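Local atomic coordinates of glutamate receptor IIB,Glutamate receptor IIB (Drosophila melanogaster, PDB entry 4WXJ), a protein that probably forms glutamate-gated, kainate-type ion channels of the fly muscle synapse, this piece being the ligand-binding domain that holds glutamate. Residues Tyr21-Glu26 against Arg38-Ala43; Thr98-Arg103 against Gly147-Val152. One frame throughout, in Å; residues are numbered along the deposited sequence.

Contact 1: residues Tyr21-Glu26 against Arg38-Ala43; sequences YFSWRE and RFEGYA
Residues 21-26 and 38-43 run antiparallel as a short two-stranded ladder: Ser23 and Glu40 form a hydrogen-bonded pair, with Ser23 N to Glu40 O at 3.0 Å and Glu40 N returning to Ser23 O, and Trp24 and Phe39 form the non-hydrogen-bonded pair next to it. Arg25 N to Arg38 O, 2.8 Å and nearly straight at 166°, continues the ladder at one end. At the other, Ala43 N in the first turn of helix 42-54 reaches a lone pair of Tyr21 O. Gly41, the N-cap, passes so close to Tyr21 O and Phe22 N that a CB would clash with both. Three rings gather on one side. Phe39 is central: CZ of Phe22 lies over one of its faces, CB of Arg38 over the opposite one, and its CE1 edge points into the face of the Trp24 six-membered ring, 3.6 Å from CZ3, an edge-to-face pair with planes at 63°. Phe22 reaches inward because its CG is anti to the backbone N (chi1 -172°); Phe60 and Val44 extend the apolar cluster. Polar groups occupy the Ser23-Glu40 side. The small Ser23 hydroxyl shares a water with Glu40 OE2, while the aliphatic Arg25 CG packs 3.6 Å from Glu40 CB. Arg25 NE and Glu40 OE1, at 4.4 Å, are too far apart for a salt bridge; a water bonded to NE reaches OE1 only weakly. Tyr21 packs beside Tyr42 and hydrogen-bonds through OH to Asn203 across the cleft, near the glutamate-binding Asp96. This is a beta-hairpin-like pairing that leads into a helix within the bilobed, periplasmic-binding-protein-like ligand-binding domain.

Contact 2: residues Thr98-Arg103 against Gly147-Val152; sequences TITQAR and GGATSV. With GLU (glutamic acid), chain C.
Glutamate is clasped between Thr98-Arg103 and the start of helix 149-155, and its alpha-carboxylate is gripped from both segments. Arg103 runs extended from CG to NE and presents its guanidinium edge: NH1 meets ligand O at 2.6 Å, almost straight at 171°, and NH2 meets OXT at 2.7 Å. NH1 also gives a bond to a lone pair of Thr98 O, and NH2 one to Gly69 O, which together fix the group's rotation. Thr98 N adds a second donor to ligand O. Its OG1, anti to the carbonyl carbon (chi1 -55°), accepts from ligand N at 2.7 Å and is also hydrogen-bonded to Glu200 OE2. This is the bilobed clamshell site of ionotropic glutamate receptors, with residues 147-152 donating from a helix N-terminus. There Ala149 N binds OXT and Thr150 N binds OE2 at 3.1 Å, where the helix dipole probably steadies both carboxylates; Thr150 OG1 donates to OE1. Gly148 suits the N-cap because a CB would strike OE2. Between the segments, the small Ala149 CB presses on Thr98 CB at a tight 3.4 Å and on Thr100 CG2. Thr100 OG1, in the crowded position (chi1 69°), accepts from Arg103 N, capping the short, weakly bonded helical turn.

From the N terminus, strand 10-15 leads to residues 21-26, and contact 1 closes an eleven-residue loop without helix or strand when the chain returns at 38-43 and enters helix 42-54. Residues 98-103 later open contact 2, which closes a longer loop of 43 residues, containing strand 108-123, at helix 149-155. The loops follow in series, neither nested nor crossed, and the centres of contacts 1 and 2 are about 24 Å apart. Contact 1 pairs strands 23-24 and 39-40 and fixes the start of helix 42-54; contact 2 ties the loop before helix 101-104 to the N-terminus of helix 149-155, one from each lobe of the clamshell, through glutamate. The Tyr21 side chain lies about 7 Å from that ligand.

Contact 1: residues Tyr21-Glu26 against Arg38-Ala43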
ATOM      1  N   TYR A  21      -2.860  -6.553   5.921  1.00 21.46           N
ATOM      2  CA  TYR A  21      -3.222  -7.202   4.666  1.00 23.64           C
ATOM      3  C   TYR A  21      -2.744  -8.646   4.599  1.00 27.04           C
ATOM      4  O   TYR A  21      -3.487  -9.534   4.179  1.00 21.85           O
ATOM      5  CB  TYR A  21      -2.654  -6.409   3.487  1.00 26.44           C
ATOM      6  CG  TYR A  21      -3.037  -4.949   3.527  1.00 22.36           C
ATOM      7  CD1 TYR A  21      -4.266  -4.520   3.045  1.00 19.11           C
ATOM      8  CD2 TYR A  21      -2.175  -4.000   4.060  1.00 19.08           C
ATOM      9  CE1 TYR A  21      -4.625  -3.187   3.086  1.00 24.85           C
ATOM     10  CE2 TYR A  21      -2.525  -2.667   4.107  1.00 25.07           C
ATOM     11  CZ  TYR A  21      -3.753  -2.265   3.623  1.00 21.56           C
ATOM     12  OH  TYR A  21      -4.103  -0.936   3.661  1.00 25.70           O
ATOM     13  N   PHE A  22      -1.505  -8.878   5.017  1.00 23.71           N
ATOM     14  CA  PHE A  22      -0.895 -10.196   4.911  1.00 23.40           C
ATOM     15  C   PHE A  22       0.245 -10.332   5.911  1.00 20.19           C
ATOM     16  O   PHE A  22       1.175  -9.527   5.913  1.00 22.23           O
ATOM     17  CB  PHE A  22      -0.389 -10.428   3.486  1.00 20.11           C
ATOM     18  CG  PHE A  22       0.091 -11.824   3.226  1.00 24.52           C
ATOM     19  CD1 PHE A  22       1.421 -12.162   3.418  1.00 31.96           C
ATOM     20  CD2 PHE A  22      -0.783 -12.796   2.776  1.00 28.05           C
ATOM     21  CE1 PHE A  22       1.864 -13.445   3.173  1.00 29.43           C
ATOM     22  CE2 PHE A  22      -0.346 -14.080   2.528  1.00 25.56           C
ATOM     23  CZ  PHE A  22       0.981 -14.405   2.724  1.00 30.04           C
ATOM     24  N   SER A  23       0.166 -11.345   6.766  1.00 23.77           N
ATOM     25  CA  SER A  23       1.203 -11.572   7.765  1.00 33.56           C
ATOM     26  C   SER A  23       1.208 -13.016   8.250  1.00 27.46           C
ATOM     27  O   SER A  23       0.261 -13.769   8.018  1.00 24.06           O
ATOM     28  CB  SER A  23       1.017 -10.628   8.954  1.00 27.44           C
ATOM     29  OG  SER A  23      -0.227 -10.850   9.590  1.00 29.40           O
ATOM     30  N   TRP A  24       2.284 -13.388   8.931  1.00 31.14           N
ATOM     31  CA  TRP A  24       2.437 -14.740   9.448  1.00 25.81           C
ATOM     32  C   TRP A  24       1.599 -14.935  10.702  1.00 26.99           C
ATOM     33  O   TRP A  24       1.720 -14.178  11.665  1.00 28.53           O
ATOM     34  CB  TRP A  24       3.908 -15.032   9.743  1.00 31.01           C
ATOM     35  CG  TRP A  24       4.764 -15.052   8.519  1.00 35.91           C
ATOM     36  CD1 TRP A  24       5.368 -13.984   7.923  1.00 41.85           C
ATOM     37  CD2 TRP A  24       5.110 -16.199   7.735  1.00 42.16           C
ATOM     38  NE1 TRP A  24       6.071 -14.395   6.816  1.00 38.79           N
ATOM     39  CE2 TRP A  24       5.927 -15.750   6.679  1.00 47.60           C
ATOM     40  CE3 TRP A  24       4.808 -17.561   7.822  1.00 44.92           C
ATOM     41  CZ2 TRP A  24       6.447 -16.615   5.718  1.00 45.43           C
ATOM     42  CZ3 TRP A  24       5.324 -18.418   6.868  1.00 53.37           C
ATOM     43  CH2 TRP A  24       6.135 -17.942   5.831  1.00 47.73           C
ATOM     44  N   ARG A  25       0.744 -15.951  10.682  1.00 24.38           N
ATOM     45  CA  ARG A  25      -0.064 -16.279  11.847  1.00 40.85           C
ATOM     46  C   ARG A  25       0.812 -16.743  12.999  1.00 46.77           C
ATOM     47  O   ARG A  25       1.787 -17.470  12.802  1.00 33.66           O
ATOM     48  CB  ARG A  25      -1.086 -17.365  11.511  1.00 41.73           C
ATOM     49  CG  ARG A  25      -2.291 -16.868  10.739  1.00 48.96           C
ATOM     50  CD  ARG A  25      -3.244 -18.008  10.431  1.00 46.51           C
ATOM     51  NE  ARG A  25      -3.825 -18.588  11.639  1.00 48.13           N
ATOM     52  CZ  ARG A  25      -4.516 -19.725  11.669  1.00 53.93           C
ATOM     53  NH1 ARG A  25      -4.717 -20.420  10.557  1.00 51.80           N
ATOM     54  NH2 ARG A  25      -5.005 -20.170  12.818  1.00 51.55           N
ATOM     55  N   GLU A  26       0.463 -16.300  14.201  1.00 58.64           N
ATOM     56  CA  GLU A  26       1.081 -16.806  15.416  1.00 61.39           C
ATOM     57  C   GLU A  26       0.737 -18.285  15.574  1.00 65.44           C
ATOM     58  O   GLU A  26      -0.435 -18.663  15.524  1.00 69.75           O
ATOM     59  CB  GLU A  26       0.605 -15.992  16.624  1.00 54.11           C
ATOM     60  CG  GLU A  26       0.771 -16.657  17.990  1.00 56.62           C
ATOM     61  CD  GLU A  26      -0.087 -15.994  19.057  1.00 61.62           C
ATOM     62  OE1 GLU A  26      -0.792 -16.716  19.800  1.00 63.86           O
ATOM     63  OE2 GLU A  26      -0.059 -14.746  19.150  1.00 61.00           O
ATOM     64  N   ARG A  38      -0.794 -20.692   6.867  1.00 26.53           N
ATOM     65  CA  ARG A  38       0.256 -19.987   7.604  1.00 32.68           C
ATOM     66  C   ARG A  38      -0.029 -18.496   7.769  1.00 40.79           C
ATOM     67  O   ARG A  38       0.578 -17.829   8.612  1.00 30.19           O
ATOM     68  CB  ARG A  38       1.603 -20.150   6.899  1.00 32.76           C
ATOM     69  CG  ARG A  38       2.196 -21.540   6.975  1.00 32.75           C
ATOM     70  CD  ARG A  38       3.391 -21.660   6.045  1.00 40.54           C
ATOM     71  NE  ARG A  38       2.997 -21.552   4.643  1.00 36.82           N
ATOM     72  CZ  ARG A  38       3.848 -21.450   3.626  1.00 37.37           C
ATOM     73  NH1 ARG A  38       5.156 -21.433   3.847  1.00 36.80           N
ATOM     74  NH2 ARG A  38       3.390 -21.358   2.387  1.00 34.49           N
ATOM     75  N   PHE A  39      -0.950 -17.978   6.961  1.00 29.93           N
ATOM     76  CA  PHE A  39      -1.114 -16.534   6.811  1.00 26.26           C
ATOM     77  C   PHE A  39      -2.501 -16.029   7.190  1.00 22.01           C
ATOM     78  O   PHE A  39      -3.466 -16.793   7.237  1.00 28.46           O
ATOM     79  CB  PHE A  39      -0.816 -16.135   5.368  1.00 23.20           C
ATOM     80  CG  PHE A  39       0.445 -16.737   4.825  1.00 24.40           C
ATOM     81  CD1 PHE A  39       1.678 -16.351   5.320  1.00 31.57           C
ATOM     82  CD2 PHE A  39       0.399 -17.676   3.807  1.00 28.66           C
ATOM     83  CE1 PHE A  39       2.843 -16.895   4.817  1.00 26.64           C
ATOM     84  CE2 PHE A  39       1.560 -18.224   3.299  1.00 31.36           C
ATOM     85  CZ  PHE A  39       2.784 -17.833   3.805  1.00 25.94           C
ATOM     86  N   GLU A  40      -2.580 -14.727   7.451  1.00 29.13           N
ATOM     87  CA  GLU A  40      -3.838 -14.067   7.776  1.00 27.93           C
ATOM     88  C   GLU A  40      -3.786 -12.607   7.342  1.00 20.56           C
ATOM     89  O   GLU A  40      -2.712 -12.070   7.070  1.00 21.39           O
ATOM     90  CB  GLU A  40      -4.128 -14.162   9.274  1.00 36.67           C
ATOM     91  CG  GLU A  40      -3.142 -13.400  10.149  1.00 36.18           C
ATOM     92  CD  GLU A  40      -3.439 -13.553  11.627  1.00 39.43           C
ATOM     93  OE1 GLU A  40      -4.450 -14.203  11.970  1.00 40.33           O
ATOM     94  OE2 GLU A  40      -2.662 -13.025  12.449  1.00 40.24           O
ATOM     95  N   GLY A  41      -4.952 -11.972   7.285  1.00 22.08           N
ATOM     96  CA  GLY A  41      -5.041 -10.566   6.937  1.00 26.48           C
ATOM     97  C   GLY A  41      -6.142 -10.278   5.938  1.00 22.71           C
ATOM     98  O   GLY A  41      -6.777 -11.194   5.411  1.00 20.23           O
ATOM     99  N   TYR A  42      -6.361  -8.991   5.691  1.00 24.32           N
ATOM    100  CA  TYR A  42      -7.377  -8.525   4.753  1.00 24.86           C
ATOM    101  C   TYR A  42      -7.251  -9.206   3.394  1.00 22.36           C
ATOM    102  O   TYR A  42      -8.241  -9.678   2.834  1.00 25.76           O
ATOM    103  CB  TYR A  42      -7.271  -7.005   4.582  1.00 21.80           C
ATOM    104  CG  TYR A  42      -8.233  -6.429   3.569  1.00 22.14           C
ATOM    105  CD1 TYR A  42      -7.941  -6.456   2.211  1.00 19.35           C
ATOM    106  CD2 TYR A  42      -9.429  -5.853   3.970  1.00 19.81           C
ATOM    107  CE1 TYR A  42      -8.816  -5.936   1.283  1.00 25.20           C
ATOM    108  CE2 TYR A  42     -10.310  -5.325   3.048  1.00 21.96           C
ATOM    109  CZ  TYR A  42      -9.999  -5.371   1.706  1.00 19.77           C
ATOM    110  OH  TYR A  42     -10.872  -4.849   0.784  1.00 19.02           O
ATOM    111  N   ALA A  43      -6.031  -9.248   2.868  1.00 26.37           N
ATOM    112  CA  ALA A  43      -5.793  -9.799   1.541  1.00 20.91           C
ATOM    113  C   ALA A  43      -6.014 -11.307   1.529  1.00 24.03           C
ATOM    114  O   ALA A  43      -6.434 -11.867   0.519  1.00 23.77           O
ATOM    115  CB  ALA A  43      -4.389  -9.467   1.074  1.00 19.83           C
TER
HETATM  116  O   HOH W   1      -2.171  -9.297   8.658  1.00 21.21           O
HETATM  117  O   HOH W   2      -0.111 -12.261  11.757  1.00 36.05           O
HETATM  118  O   HOH W   3       2.247 -18.896  10.534  1.00 25.13           O
HETATM  119  O   HOH W   4      -4.035 -16.920  13.839  1.00 38.24           O

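Contact 2: residues Thr98-Arg103 against Gly147-Val152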
ATOM      1  N   THR A  98      -1.268  -0.159  -4.874  1.00 18.33           N
ATOM      2  CA  THR A  98      -1.867   1.016  -5.484  1.00 17.72           C
ATOM      3  C   THR A  98      -1.669   1.025  -6.992  1.00 19.86           C
ATOM      4  O   THR A  98      -0.582   0.722  -7.490  1.00 16.97           O
ATOM      5  CB  THR A  98      -1.277   2.300  -4.895  1.00 14.87           C
ATOM      6  OG1 THR A  98      -1.419   2.276  -3.470  1.00 20.26           O
ATOM      7  CG2 THR A  98      -1.979   3.534  -5.459  1.00 16.70           C
ATOM      8  N   ILE A  99      -2.724   1.383  -7.714  1.00 12.45           N
ATOM      9  CA  ILE A  99      -2.660   1.478  -9.166  1.00 15.93           C
ATOM     10  C   ILE A  99      -1.920   2.746  -9.582  1.00 18.33           C
ATOM     11  O   ILE A  99      -2.340   3.856  -9.253  1.00 16.68           O
ATOM     12  CB  ILE A  99      -4.069   1.467  -9.791  1.00 15.27           C
ATOM     13  CG1 ILE A  99      -4.797   0.174  -9.411  1.00 20.07           C
ATOM     14  CG2 ILE A  99      -3.986   1.604 -11.315  1.00 16.08           C
ATOM     15  CD1 ILE A  99      -6.253   0.122  -9.831  1.00 26.14           C
ATOM     16  N   THR A 100      -0.814   2.565 -10.298  1.00 15.14           N
ATOM     17  CA  THR A 100      -0.033   3.680 -10.819  1.00 14.86           C
ATOM     18  C   THR A 100       0.154   3.525 -12.321  1.00 19.31           C
ATOM     19  O   THR A 100       0.022   2.428 -12.868  1.00 17.78           O
ATOM     20  CB  THR A 100       1.354   3.783 -10.153  1.00 14.77           C
ATOM     21  OG1 THR A 100       2.170   2.681 -10.563  1.00 21.65           O
ATOM     22  CG2 THR A 100       1.226   3.792  -8.632  1.00 16.35           C
ATOM     23  N   GLN A 101       0.468   4.635 -12.977  1.00 13.39           N
ATOM     24  CA  GLN A 101       0.633   4.663 -14.421  1.00 20.56           C
ATOM     25  C   GLN A 101       1.766   3.744 -14.870  1.00 23.00           C
ATOM     26  O   GLN A 101       1.633   3.013 -15.852  1.00 24.25           O
ATOM     27  CB  GLN A 101       0.889   6.100 -14.887  1.00 21.31           C
ATOM     28  CG  GLN A 101       1.207   6.231 -16.363  1.00 26.96           C
ATOM     29  CD  GLN A 101       2.691   6.353 -16.620  1.00 34.61           C
ATOM     30  OE1 GLN A 101       3.294   7.389 -16.344  1.00 51.96           O
ATOM     31  NE2 GLN A 101       3.293   5.292 -17.143  1.00 35.28           N
ATOM     32  N   ALA A 102       2.879   3.782 -14.145  1.00 19.48           N
ATOM     33  CA  ALA A 102       4.036   2.961 -14.480  1.00 18.43           C
ATOM     34  C   ALA A 102       3.722   1.472 -14.340  1.00 21.56           C
ATOM     35  O   ALA A 102       4.114   0.664 -15.181  1.00 25.26           O
ATOM     36  CB  ALA A 102       5.217   3.336 -13.601  1.00 20.69           C
ATOM     37  N   ARG A 103       3.011   1.113 -13.276  1.00 21.45           N
ATOM     38  CA  ARG A 103       2.658  -0.281 -13.036  1.00 20.14           C
ATOM     39  C   ARG A 103       1.666  -0.788 -14.076  1.00 26.87           C
ATOM     40  O   ARG A 103       1.800  -1.900 -14.584  1.00 20.97           O
ATOM     41  CB  ARG A 103       2.078  -0.449 -11.634  1.00 17.97           C
ATOM     42  CG  ARG A 103       3.103  -0.289 -10.531  1.00 17.76           C
ATOM     43  CD  ARG A 103       2.447  -0.248  -9.169  1.00 22.31           C
ATOM     44  NE  ARG A 103       3.429  -0.188  -8.090  1.00 17.98           N
ATOM     45  CZ  ARG A 103       3.122   0.006  -6.812  1.00 16.51           C
ATOM     46  NH1 ARG A 103       1.857   0.171  -6.450  1.00 16.58           N
ATOM     47  NH2 ARG A 103       4.078   0.043  -5.897  1.00 16.41           N
ATOM     48  N   GLY A 147      10.150   4.458  -3.603  1.00 20.34           N
ATOM     49  CA  GLY A 147       9.609   3.836  -4.797  1.00 32.99           C
ATOM     50  C   GLY A 147       8.153   3.420  -4.670  1.00 43.60           C
ATOM     51  O   GLY A 147       7.632   2.713  -5.533  1.00 52.13           O
ATOM     52  N   GLY A 148       7.495   3.854  -3.598  1.00 31.58           N
ATOM     53  CA  GLY A 148       6.096   3.529  -3.380  1.00 29.52           C
ATOM     54  C   GLY A 148       5.174   4.432  -4.178  1.00 21.68           C
ATOM     55  O   GLY A 148       5.631   5.343  -4.866  1.00 15.28           O
ATOM     56  N   ALA A 149       3.872   4.183  -4.085  1.00 17.36           N
ATOM     57  CA  ALA A 149       2.897   4.944  -4.861  1.00 20.28           C
ATOM     58  C   ALA A 149       2.730   6.370  -4.339  1.00 21.85           C
ATOM     59  O   ALA A 149       2.365   7.270  -5.094  1.00 20.05           O
ATOM     60  CB  ALA A 149       1.557   4.232  -4.860  1.00 24.86           C
ATOM     61  N   THR A 150       2.977   6.580  -3.051  1.00 13.44           N
ATOM     62  CA  THR A 150       2.858   7.919  -2.485  1.00 21.24           C
ATOM     63  C   THR A 150       3.989   8.805  -3.007  1.00 21.21           C
ATOM     64  O   THR A 150       3.805  10.007  -3.195  1.00 10.17           O
ATOM     65  CB  THR A 150       2.870   7.894  -0.949  1.00 17.75           C
ATOM     66  OG1 THR A 150       1.748   7.134  -0.480  1.00 21.06           O
ATOM     67  CG2 THR A 150       2.783   9.306  -0.383  1.00 18.10           C
ATOM     68  N   SER A 151       5.154   8.206  -3.243  1.00 17.47           N
ATOM     69  CA  SER A 151       6.248   8.912  -3.908  1.00 21.34           C
ATOM     70  C   SER A 151       5.821   9.361  -5.299  1.00 17.45           C
ATOM     71  O   SER A 151       6.180  10.451  -5.745  1.00 20.30           O
ATOM     72  CB  SER A 151       7.493   8.030  -4.013  1.00 16.25           C
ATOM     73  OG  SER A 151       8.184   7.973  -2.779  1.00 40.86           O
ATOM     74  N   VAL A 152       5.059   8.508  -5.981  1.00 17.88           N
ATOM     75  CA  VAL A 152       4.581   8.814  -7.325  1.00 14.23           C
ATOM     76  C   VAL A 152       3.673  10.036  -7.315  1.00 16.25           C
ATOM     77  O   VAL A 152       3.697  10.838  -8.248  1.00 20.82           O
ATOM     78  CB  VAL A 152       3.819   7.619  -7.944  1.00 15.92           C
ATOM     79  CG1 VAL A 152       3.212   7.999  -9.294  1.00 22.06           C
ATOM     80  CG2 VAL A 152       4.741   6.418  -8.097  1.00 28.34           C
TER
HETATM   81  N   GLU C 301       0.245   1.179  -1.633  1.00 15.97           N
HETATM   82  CA  GLU C 301       1.532   1.821  -2.019  1.00 13.27           C
HETATM   83  C   GLU C 301       2.096   1.165  -3.274  1.00 20.41           C
HETATM   84  O   GLU C 301       1.423   0.348  -3.904  1.00 17.46           O
HETATM   85  CB  GLU C 301       2.534   1.729  -0.871  1.00 14.41           C
HETATM   86  CG  GLU C 301       2.231   2.648   0.303  1.00 19.12           C
HETATM   87  CD  GLU C 301       2.688   4.085   0.086  1.00 17.37           C
HETATM   88  OE1 GLU C 301       2.326   4.948   0.912  1.00 22.62           O
HETATM   89  OE2 GLU C 301       3.410   4.357  -0.900  1.00 22.59           O
HETATM   90  OXT GLU C 301       3.224   1.435  -3.691  1.00 18.23           O